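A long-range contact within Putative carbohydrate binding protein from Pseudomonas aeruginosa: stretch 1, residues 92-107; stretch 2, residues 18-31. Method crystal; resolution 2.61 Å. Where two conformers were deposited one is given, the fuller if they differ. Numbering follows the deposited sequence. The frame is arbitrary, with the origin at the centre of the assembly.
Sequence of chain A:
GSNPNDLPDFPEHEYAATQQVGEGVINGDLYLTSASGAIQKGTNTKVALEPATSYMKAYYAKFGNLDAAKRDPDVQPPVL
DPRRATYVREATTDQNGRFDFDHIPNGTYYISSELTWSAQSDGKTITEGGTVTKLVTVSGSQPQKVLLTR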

ATOM      1  N   THR A  92      10.832   4.001  -0.123  1.00 62.87           N
ATOM      2  CA  THR A  92      11.435   2.703   0.174  1.00 63.30           C
ATOM      3  C   THR A  92      11.732   2.661   1.678  1.00 67.55           C
ATOM      4  O   THR A  92      12.330   3.609   2.204  1.00 68.25           O
ATOM      5  CB  THR A  92      12.714   2.477  -0.679  1.00 68.07           C
ATOM      6  OG1 THR A  92      12.373   2.500  -2.062  1.00 74.55           O
ATOM      7  CG2 THR A  92      13.417   1.168  -0.358  1.00 58.98           C
ATOM      8  N   THR A  93      11.325   1.569   2.365  1.00 62.45           N
ATOM      9  CA  THR A  93      11.584   1.397   3.795  1.00 61.98           C
ATOM     10  C   THR A  93      13.075   1.177   4.017  1.00 69.62           C
ATOM     11  O   THR A  93      13.759   0.715   3.102  1.00 70.90           O
ATOM     12  CB  THR A  93      10.773   0.235   4.384  1.00 65.25           C
ATOM     13  OG1 THR A  93      11.224  -0.987   3.808  1.00 63.66           O
ATOM     14  CG2 THR A  93       9.246   0.397   4.215  1.00 60.60           C
ATOM     15  N   ASP A  94      13.581   1.490   5.225  1.00 67.15           N
ATOM     16  CA  ASP A  94      14.994   1.293   5.554  1.00 68.57           C
ATOM     17  C   ASP A  94      15.229  -0.122   6.132  1.00 76.38           C
ATOM     18  O   ASP A  94      14.382  -1.010   5.996  1.00 74.87           O
ATOM     19  CB  ASP A  94      15.521   2.392   6.512  1.00 70.05           C
ATOM     20  CG  ASP A  94      14.868   2.521   7.883  1.00 76.20           C
ATOM     21  OD1 ASP A  94      14.314   1.517   8.383  1.00 74.68           O
ATOM     22  OD2 ASP A  94      14.949   3.617   8.474  1.00 83.05           O
ATOM     23  N   GLN A  95      16.386  -0.313   6.783  1.00 76.68           N
ATOM     24  CA  GLN A  95      16.823  -1.564   7.402  1.00 78.52           C
ATOM     25  C   GLN A  95      15.934  -1.965   8.622  1.00 82.63           C
ATOM     26  O   GLN A  95      16.031  -3.102   9.092  1.00 83.43           O
ATOM     27  CB  GLN A  95      18.324  -1.483   7.794  1.00 82.34           C
ATOM     28  CG  GLN A  95      18.777  -0.218   8.587  1.00102.41           C
ATOM     29  CD  GLN A  95      18.826   1.122   7.836  1.00120.65           C
ATOM     30  OE1 GLN A  95      18.995   1.211   6.602  1.00111.23           O
ATOM     31  NE2 GLN A  95      18.687   2.210   8.583  1.00114.07           N
ATOM     32  N   ASN A  96      15.045  -1.062   9.097  1.00 76.95           N
ATOM     33  CA  ASN A  96      14.169  -1.338  10.241  1.00 75.19           C
ATOM     34  C   ASN A  96      12.684  -1.272   9.883  1.00 75.50           C
ATOM     35  O   ASN A  96      11.837  -1.263  10.781  1.00 76.36           O
ATOM     36  CB  ASN A  96      14.472  -0.380  11.388  1.00 75.99           C
ATOM     37  CG  ASN A  96      15.800  -0.650  12.041  1.00105.64           C
ATOM     38  OD1 ASN A  96      16.765   0.087  11.832  1.00102.01           O
ATOM     39  ND2 ASN A  96      15.879  -1.715  12.844  1.00 99.05           N
ATOM     40  N   GLY A  97      12.382  -1.253   8.588  1.00 68.16           N
ATOM     41  CA  GLY A  97      11.012  -1.205   8.089  1.00 65.03           C
ATOM     42  C   GLY A  97      10.338   0.151   8.187  1.00 66.45           C
ATOM     43  O   GLY A  97       9.117   0.241   8.021  1.00 63.86           O
ATOM     44  N   ARG A  98      11.121   1.218   8.452  1.00 63.41           N
ATOM     45  CA  ARG A  98      10.601   2.578   8.584  1.00 62.36           C
ATOM     46  C   ARG A  98      10.609   3.268   7.236  1.00 65.39           C
ATOM     47  O   ARG A  98      11.587   3.151   6.500  1.00 65.42           O
ATOM     48  CB  ARG A  98      11.400   3.422   9.608  1.00 65.57           C
ATOM     49  CG  ARG A  98      11.748   2.698  10.918  1.00 83.36           C
ATOM     50  CD  ARG A  98      12.475   3.594  11.905  1.00 99.48           C
ATOM     51  NE  ARG A  98      13.661   2.947  12.477  1.00117.48           N
ATOM     52  CZ  ARG A  98      14.916   3.189  12.097  1.00133.95           C
ATOM     53  NH1 ARG A  98      15.170   4.080  11.143  1.00113.65           N
ATOM     54  NH2 ARG A  98      15.926   2.554  12.676  1.00126.24           N
ATOM     55  N   PHE A  99       9.508   3.978   6.912  1.00 60.74           N
ATOM     56  CA  PHE A  99       9.353   4.763   5.687  1.00 59.29           C
ATOM     57  C   PHE A  99       8.973   6.208   6.029  1.00 63.67           C
ATOM     58  O   PHE A  99       8.440   6.468   7.110  1.00 63.44           O
ATOM     59  CB  PHE A  99       8.305   4.138   4.747  1.00 58.89           C
ATOM     60  CG  PHE A  99       6.910   3.998   5.315  1.00 58.18           C
ATOM     61  CD1 PHE A  99       6.026   5.078   5.312  1.00 58.40           C
ATOM     62  CD2 PHE A  99       6.459   2.771   5.804  1.00 58.94           C
ATOM     63  CE1 PHE A  99       4.739   4.950   5.836  1.00 57.59           C
ATOM     64  CE2 PHE A  99       5.163   2.636   6.311  1.00 59.85           C
ATOM     65  CZ  PHE A  99       4.308   3.726   6.318  1.00 56.90           C
ATOM     66  N   ASP A 100       9.241   7.138   5.101  1.00 60.86           N
ATOM     67  CA  ASP A 100       8.960   8.562   5.265  0.50 60.32           C
ATOM     68  C   ASP A 100       8.534   9.178   3.929  1.00 63.11           C
ATOM     69  O   ASP A 100       9.098   8.824   2.895  1.00 62.71           O
ATOM     70  CB  ASP A 100      10.209   9.301   5.816  0.50 63.76           C
ATOM     71  CG  ASP A 100      10.758   8.747   7.120  0.50 74.46           C
ATOM     72  OD1 ASP A 100      10.252   9.140   8.189  0.50 75.99           O
ATOM     73  OD2 ASP A 100      11.665   7.886   7.067  0.50 77.99           O
ATOM     74  N   PHE A 101       7.569  10.108   3.955  1.00 58.22           N
ATOM     75  CA  PHE A 101       7.095  10.871   2.805  1.00 56.90           C
ATOM     76  C   PHE A 101       7.157  12.333   3.168  1.00 62.06           C
ATOM     77  O   PHE A 101       6.901  12.683   4.322  1.00 62.00           O
ATOM     78  CB  PHE A 101       5.668  10.488   2.398  1.00 56.98           C
ATOM     79  CG  PHE A 101       5.472   9.118   1.794  1.00 57.56           C
ATOM     80  CD1 PHE A 101       5.187   8.017   2.603  1.00 58.78           C
ATOM     81  CD2 PHE A 101       5.480   8.941   0.412  1.00 58.91           C
ATOM     82  CE1 PHE A 101       4.963   6.750   2.043  1.00 59.16           C
ATOM     83  CE2 PHE A 101       5.251   7.674  -0.150  1.00 61.59           C
ATOM     84  CZ  PHE A 101       4.999   6.585   0.671  1.00 58.94           C
ATOM     85  N   ASP A 102       7.511  13.191   2.206  1.00 59.12           N
ATOM     86  CA  ASP A 102       7.601  14.626   2.436  1.00 59.54           C
ATOM     87  C   ASP A 102       6.737  15.369   1.403  1.00 62.89           C
ATOM     88  O   ASP A 102       6.375  14.785   0.376  1.00 61.75           O
ATOM     89  CB  ASP A 102       9.072  15.092   2.407  1.00 63.86           C
ATOM     90  CG  ASP A 102       9.797  14.832   1.106  1.00 84.08           C
ATOM     91  OD1 ASP A 102       9.610  15.633   0.147  1.00 86.14           O
ATOM     92  OD2 ASP A 102      10.550  13.829   1.036  1.00 92.23           O
ATOM     93  N   HIS A 103       6.391  16.645   1.691  1.00 59.08           N
ATOM     94  CA  HIS A 103       5.572  17.521   0.837  1.00 57.27           C
ATOM     95  C   HIS A 103       4.241  16.853   0.409  1.00 60.37           C
ATOM     96  O   HIS A 103       3.825  16.957  -0.747  1.00 60.88           O
ATOM     97  CB  HIS A 103       6.381  18.010  -0.375  1.00 58.07           C
ATOM     98  CG  HIS A 103       7.532  18.879   0.023  1.00 62.52           C
ATOM     99  ND1 HIS A 103       8.823  18.380   0.093  1.00 65.26           N
ATOM    100  CD2 HIS A 103       7.537  20.159   0.458  1.00 64.11           C
ATOM    101  CE1 HIS A 103       9.573  19.381   0.525  1.00 65.43           C
ATOM    102  NE2 HIS A 103       8.842  20.470   0.764  1.00 65.49           N
ATOM    103  N   ILE A 104       3.556  16.207   1.368  1.00 55.09           N
ATOM    104  CA  ILE A 104       2.285  15.540   1.116  1.00 52.96           C
ATOM    105  C   ILE A 104       1.127  16.559   1.167  1.00 57.12           C
ATOM    106  O   ILE A 104       0.894  17.201   2.204  1.00 56.78           O
ATOM    107  CB  ILE A 104       2.048  14.317   2.070  1.00 54.88           C
ATOM    108  CG1 ILE A 104       3.125  13.227   1.891  1.00 54.63           C
ATOM    109  CG2 ILE A 104       0.628  13.713   1.933  1.00 54.27           C
ATOM    110  CD1 ILE A 104       3.530  12.902   0.420  1.00 55.93           C
ATOM    111  N   PRO A 105       0.351  16.657   0.060  1.00 53.53           N
ATOM    112  CA  PRO A 105      -0.807  17.564   0.040  1.00 52.42           C
ATOM    113  C   PRO A 105      -1.939  17.150   0.972  1.00 56.92           C
ATOM    114  O   PRO A 105      -2.047  15.989   1.367  1.00 57.11           O
ATOM    115  CB  PRO A 105      -1.301  17.454  -1.412  1.00 52.95           C
ATOM    116  CG  PRO A 105      -0.139  16.977  -2.182  1.00 57.73           C
ATOM    117  CD  PRO A 105       0.518  16.007  -1.254  1.00 54.29           C
ATOM    118  N   ASN A 106      -2.799  18.115   1.298  1.00 53.78           N
ATOM    119  CA  ASN A 106      -4.039  17.912   2.035  1.00 53.29           C
ATOM    120  C   ASN A 106      -4.912  16.994   1.191  1.00 58.08           C
ATOM    121  O   ASN A 106      -5.014  17.204  -0.022  1.00 58.74           O
ATOM    122  CB  ASN A 106      -4.708  19.270   2.253  1.00 52.20           C
ATOM    123  CG  ASN A 106      -6.023  19.259   2.983  1.00 61.11           C
ATOM    124  OD1 ASN A 106      -6.128  19.730   4.110  1.00 59.01           O
ATOM    125  ND2 ASN A 106      -7.080  18.868   2.311  1.00 45.75           N
ATOM    126  N   GLY A 107      -5.489  15.969   1.812  1.00 53.56           N
ATOM    127  CA  GLY A 107      -6.332  15.018   1.104  1.00 51.60           C
ATOM    128  C   GLY A 107      -6.433  13.666   1.758  1.00 54.51           C
ATOM    129  O   GLY A 107      -5.956  13.482   2.876  1.00 54.55           O
TER
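Stretch 2 (18-31) TQQVGEGVINGDLY

Stretch 2 runs beside stretch 1 as an antiparallel β-strand: the axes of strand 24-31 and strand 98-102 approach to 4.8 Å, and their N-to-C directions differ by 153°. The extended backbone of stretch 2 pairs in register, Asp29 beside Arg98, Gly28 beside Phe99, Asn27 beside Asp100 and Ile26 beside Phe101. Reciprocal hydrogen bonds fix this alignment: Phe99 N to Gly28 O at 3.0 Å with Gly28 N to Phe99 O at 3.1 Å, then Phe101 N to Ile26 O at 2.9 Å with Ile26 N to Phe101 O at 3.1 Å. Leu30 N extends the ladder to Gly97 O at 2.9 Å, where stretch 1 leaves its type I turn.

The clearest bump-and-hollow fit is at Gly28. The Phe99 side chain, with chi1 at 59° (p), folds across the neighbouring strand and lays a ring face over Gly28 CA, which lies 3.7 Å from the ring centroid and 22° off the ring normal. An ideal CB on Gly28 would fall 2.2 Å from Phe99 CZ, so the absent side chain is the hollow the ring fills. Ile26 CG2 closes the ring edge, 4.4 Å from Phe99 CE1.

Ile26 is in turn a bump on the same face of the sheet, bordered by Phe99, Phe101 and Ile104. Its CB lies 4.1 Å from Phe101 CB, and its CD1 lies 4.0 Å from Ile104 CG2. The other face, carrying Arg98, Asp100, Asn27 and Asp29, is polar at this contact; there Asn27 ND2 donates to Asp100 OD1 at 2.7 Å.

Between Phe101 and Ile104 the register shifts by one residue, a β-bulge at the corner where His103 adopts phi/psi of 52/45°. Pairing resumes with Ile104 N to Gly24 O at 2.8 Å and Gly24 N to Ile104 O at 3.0 Å, the latter more bent at 136°. The fit leaves no room on Gly24: an ideal CB would lie 2.6 Å from Ile104 O. Beside the bulge, one water bridges the two stretches, accepting from His103 N at 3.0 Å and donating to Glu23 O at 2.9 Å.

Beyond it, Pro105 packs against the loop of stretch 2. Its CB lies 3.2 Å from Gln19 O and 3.3 Å from Val21 O, while its CA comes within 3.9 Å of Gly22 CA. This close approach also depends on a bare backbone, since an ideal CB on Gly22 would fall 2.4 Å from Pro105 CA. Together the two stretches bury 989 Å², both sides summed.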

ATOM      1  N   THR A  18      -8.281  16.849  -6.529  1.00 49.35           N
ATOM      2  CA  THR A  18      -7.245  16.699  -5.501  1.00 49.45           C
ATOM      3  C   THR A  18      -6.184  17.816  -5.545  1.00 55.15           C
ATOM      4  O   THR A  18      -5.788  18.260  -6.623  1.00 56.24           O
ATOM      5  CB  THR A  18      -6.550  15.314  -5.579  1.00 53.60           C
ATOM      6  OG1 THR A  18      -5.780  15.214  -6.770  1.00 57.25           O
ATOM      7  CG2 THR A  18      -7.519  14.163  -5.508  1.00 49.34           C
ATOM      8  N   GLN A  19      -5.700  18.236  -4.361  1.00 52.14           N
ATOM      9  CA  GLN A  19      -4.576  19.178  -4.223  1.00 52.33           C
ATOM     10  C   GLN A  19      -3.305  18.376  -4.571  1.00 58.24           C
ATOM     11  O   GLN A  19      -3.160  17.253  -4.067  1.00 58.49           O
ATOM     12  CB  GLN A  19      -4.538  19.768  -2.808  1.00 53.29           C
ATOM     13  CG  GLN A  19      -5.743  20.666  -2.503  1.00 53.30           C
ATOM     14  CD  GLN A  19      -5.622  21.339  -1.167  1.00 66.17           C
ATOM     15  OE1 GLN A  19      -4.556  21.861  -0.788  1.00 60.98           O
ATOM     16  NE2 GLN A  19      -6.717  21.332  -0.415  1.00 54.28           N
ATOM     17  N   GLN A  20      -2.422  18.892  -5.458  1.00 55.36           N
ATOM     18  CA  GLN A  20      -1.244  18.177  -5.963  0.50 54.99           C
ATOM     19  C   GLN A  20       0.089  18.732  -5.401  1.00 59.84           C
ATOM     20  O   GLN A  20       1.161  18.252  -5.794  1.00 60.88           O
ATOM     21  CB  GLN A  20      -1.256  18.215  -7.515  0.50 55.95           C
ATOM     22  CG  GLN A  20      -2.292  17.256  -8.139  0.50 57.69           C
ATOM     23  CD  GLN A  20      -2.984  17.766  -9.390  0.50 61.63           C
ATOM     24  OE1 GLN A  20      -2.340  18.145 -10.383  0.50 50.78           O
ATOM     25  NE2 GLN A  20      -4.324  17.711  -9.398  0.50 45.68           N
ATOM     26  N   VAL A  21       0.032  19.732  -4.483  1.00 54.86           N
ATOM     27  CA  VAL A  21       1.192  20.399  -3.859  1.00 54.37           C
ATOM     28  C   VAL A  21       0.940  20.462  -2.337  1.00 56.83           C
ATOM     29  O   VAL A  21      -0.217  20.499  -1.917  1.00 56.22           O
ATOM     30  CB  VAL A  21       1.541  21.779  -4.469  1.00 59.10           C
ATOM     31  CG1 VAL A  21       1.976  21.629  -5.924  1.00 58.73           C
ATOM     32  CG2 VAL A  21       0.390  22.786  -4.331  1.00 58.72           C
ATOM     33  N   GLY A  22       1.991  20.415  -1.522  1.00 53.44           N
ATOM     34  CA  GLY A  22       1.802  20.405  -0.072  1.00 52.60           C
ATOM     35  C   GLY A  22       3.065  20.394   0.761  1.00 57.93           C
ATOM     36  O   GLY A  22       4.167  20.402   0.209  1.00 58.46           O
ATOM     37  N   GLU A  23       2.898  20.365   2.106  1.00 55.24           N
ATOM     38  CA  GLU A  23       3.955  20.436   3.128  1.00 56.59           C
ATOM     39  C   GLU A  23       3.897  19.289   4.160  1.00 61.37           C
ATOM     40  O   GLU A  23       4.741  19.238   5.050  1.00 62.70           O
ATOM     41  CB  GLU A  23       3.869  21.775   3.892  1.00 58.80           C
ATOM     42  CG  GLU A  23       4.101  23.024   3.051  1.00 73.52           C
ATOM     43  CD  GLU A  23       5.521  23.506   2.796  1.00 99.42           C
ATOM     44  OE1 GLU A  23       6.477  22.701   2.897  1.00110.23           O
ATOM     45  OE2 GLU A  23       5.670  24.699   2.448  1.00 85.40           O
ATOM     46  N   GLY A  24       2.904  18.414   4.052  1.00 56.80           N
ATOM     47  CA  GLY A  24       2.705  17.309   4.980  1.00 56.56           C
ATOM     48  C   GLY A  24       3.814  16.277   5.020  1.00 60.99           C
ATOM     49  O   GLY A  24       4.445  15.987   4.002  1.00 60.79           O
ATOM     50  N   VAL A  25       4.048  15.726   6.218  1.00 57.17           N
ATOM     51  CA  VAL A  25       5.052  14.700   6.528  1.00 57.22           C
ATOM     52  C   VAL A  25       4.336  13.431   7.014  1.00 58.88           C
ATOM     53  O   VAL A  25       3.518  13.515   7.926  1.00 57.64           O
ATOM     54  CB  VAL A  25       6.057  15.234   7.603  1.00 62.15           C
ATOM     55  CG1 VAL A  25       6.892  14.108   8.204  1.00 62.75           C
ATOM     56  CG2 VAL A  25       6.951  16.324   7.034  1.00 62.33           C
ATOM     57  N   ILE A  26       4.635  12.275   6.407  1.00 55.96           N
ATOM     58  CA  ILE A  26       4.077  10.966   6.801  1.00 55.24           C
ATOM     59  C   ILE A  26       5.238  10.065   7.217  1.00 61.26           C
ATOM     60  O   ILE A  26       6.231   9.969   6.494  1.00 61.26           O
ATOM     61  CB  ILE A  26       3.172  10.297   5.706  1.00 56.68           C
ATOM     62  CG1 ILE A  26       1.909  11.150   5.423  1.00 55.68           C
ATOM     63  CG2 ILE A  26       2.770   8.862   6.109  1.00 56.90           C
ATOM     64  CD1 ILE A  26       0.910  10.565   4.372  1.00 56.50           C
ATOM     65  N   ASN A  27       5.120   9.446   8.402  1.00 59.38           N
ATOM     66  CA  ASN A  27       6.080   8.480   8.973  1.00 59.23           C
ATOM     67  C   ASN A  27       5.363   7.194   9.250  1.00 61.43           C
ATOM     68  O   ASN A  27       4.195   7.203   9.634  1.00 60.17           O
ATOM     69  CB  ASN A  27       6.716   8.987  10.275  1.00 58.60           C
ATOM     70  CG  ASN A  27       7.251  10.382  10.194  1.00 88.72           C
ATOM     71  OD1 ASN A  27       6.618  11.339  10.650  1.00 90.14           O
ATOM     72  ND2 ASN A  27       8.421  10.528   9.611  1.00 81.03           N
ATOM     73  N   GLY A  28       6.060   6.089   9.122  1.00 58.51           N
ATOM     74  CA  GLY A  28       5.423   4.823   9.415  1.00 57.64           C
ATOM     75  C   GLY A  28       6.364   3.660   9.484  1.00 63.25           C
ATOM     76  O   GLY A  28       7.565   3.804   9.242  1.00 64.05           O
ATOM     77  N   ASP A  29       5.783   2.497   9.788  1.00 60.22           N
ATOM     78  CA  ASP A  29       6.457   1.216   9.940  1.00 60.80           C
ATOM     79  C   ASP A  29       5.697   0.154   9.199  1.00 63.43           C
ATOM     80  O   ASP A  29       4.460   0.131   9.241  1.00 61.97           O
ATOM     81  CB  ASP A  29       6.583   0.851  11.428  1.00 63.41           C
ATOM     82  CG  ASP A  29       7.471   1.804  12.208  1.00 78.50           C
ATOM     83  OD1 ASP A  29       8.708   1.755  12.021  1.00 81.23           O
ATOM     84  OD2 ASP A  29       6.933   2.596  13.005  1.00 88.24           O
ATOM     85  N   LEU A  30       6.438  -0.701   8.472  1.00 60.75           N
ATOM     86  CA  LEU A  30       5.873  -1.803   7.700  1.00 60.32           C
ATOM     87  C   LEU A  30       6.311  -3.143   8.277  1.00 66.93           C
ATOM     88  O   LEU A  30       7.516  -3.373   8.486  1.00 67.84           O
ATOM     89  CB  LEU A  30       6.267  -1.703   6.207  1.00 59.81           C
ATOM     90  CG  LEU A  30       5.980  -2.934   5.322  1.00 63.42           C
ATOM     91  CD1 LEU A  30       4.489  -3.086   5.035  1.00 61.86           C
ATOM     92  CD2 LEU A  30       6.755  -2.864   4.032  1.00 64.59           C
ATOM     93  N   TYR A  31       5.322  -4.029   8.530  1.00 63.40           N
ATOM     94  CA  TYR A  31       5.570  -5.397   9.004  1.00 64.48           C
ATOM     95  C   TYR A  31       4.319  -6.255   8.874  1.00 66.25           C
ATOM     96  O   TYR A  31       3.199  -5.739   8.863  1.00 63.79           O
ATOM     97  CB  TYR A  31       6.117  -5.442  10.450  1.00 67.21           C
ATOM     98  CG  TYR A  31       5.114  -5.144  11.541  1.00 70.50           C
ATOM     99  CD1 TYR A  31       4.844  -3.834  11.932  1.00 71.60           C
ATOM    100  CD2 TYR A  31       4.486  -6.175  12.236  1.00 73.09           C
ATOM    101  CE1 TYR A  31       3.944  -3.556  12.963  1.00 72.80           C
ATOM    102  CE2 TYR A  31       3.578  -5.910  13.263  1.00 74.27           C
ATOM    103  CZ  TYR A  31       3.316  -4.599  13.628  1.00 84.80           C
ATOM    104  OH  TYR A  31       2.430  -4.361  14.654  1.00 92.88           O
TER
HETATM  105  O   HOH W   1      -2.141  20.670   0.243  1.00 51.85           O
HETATM  106  O   HOH W   2      -7.015  17.260  -1.849  1.00 59.40           O
HETATM  107  O   HOH W   3       7.270  18.475   3.891  1.00 64.37           O
HETATM  108  O   HOH W   4       9.442  23.255   1.509  1.00 76.19           O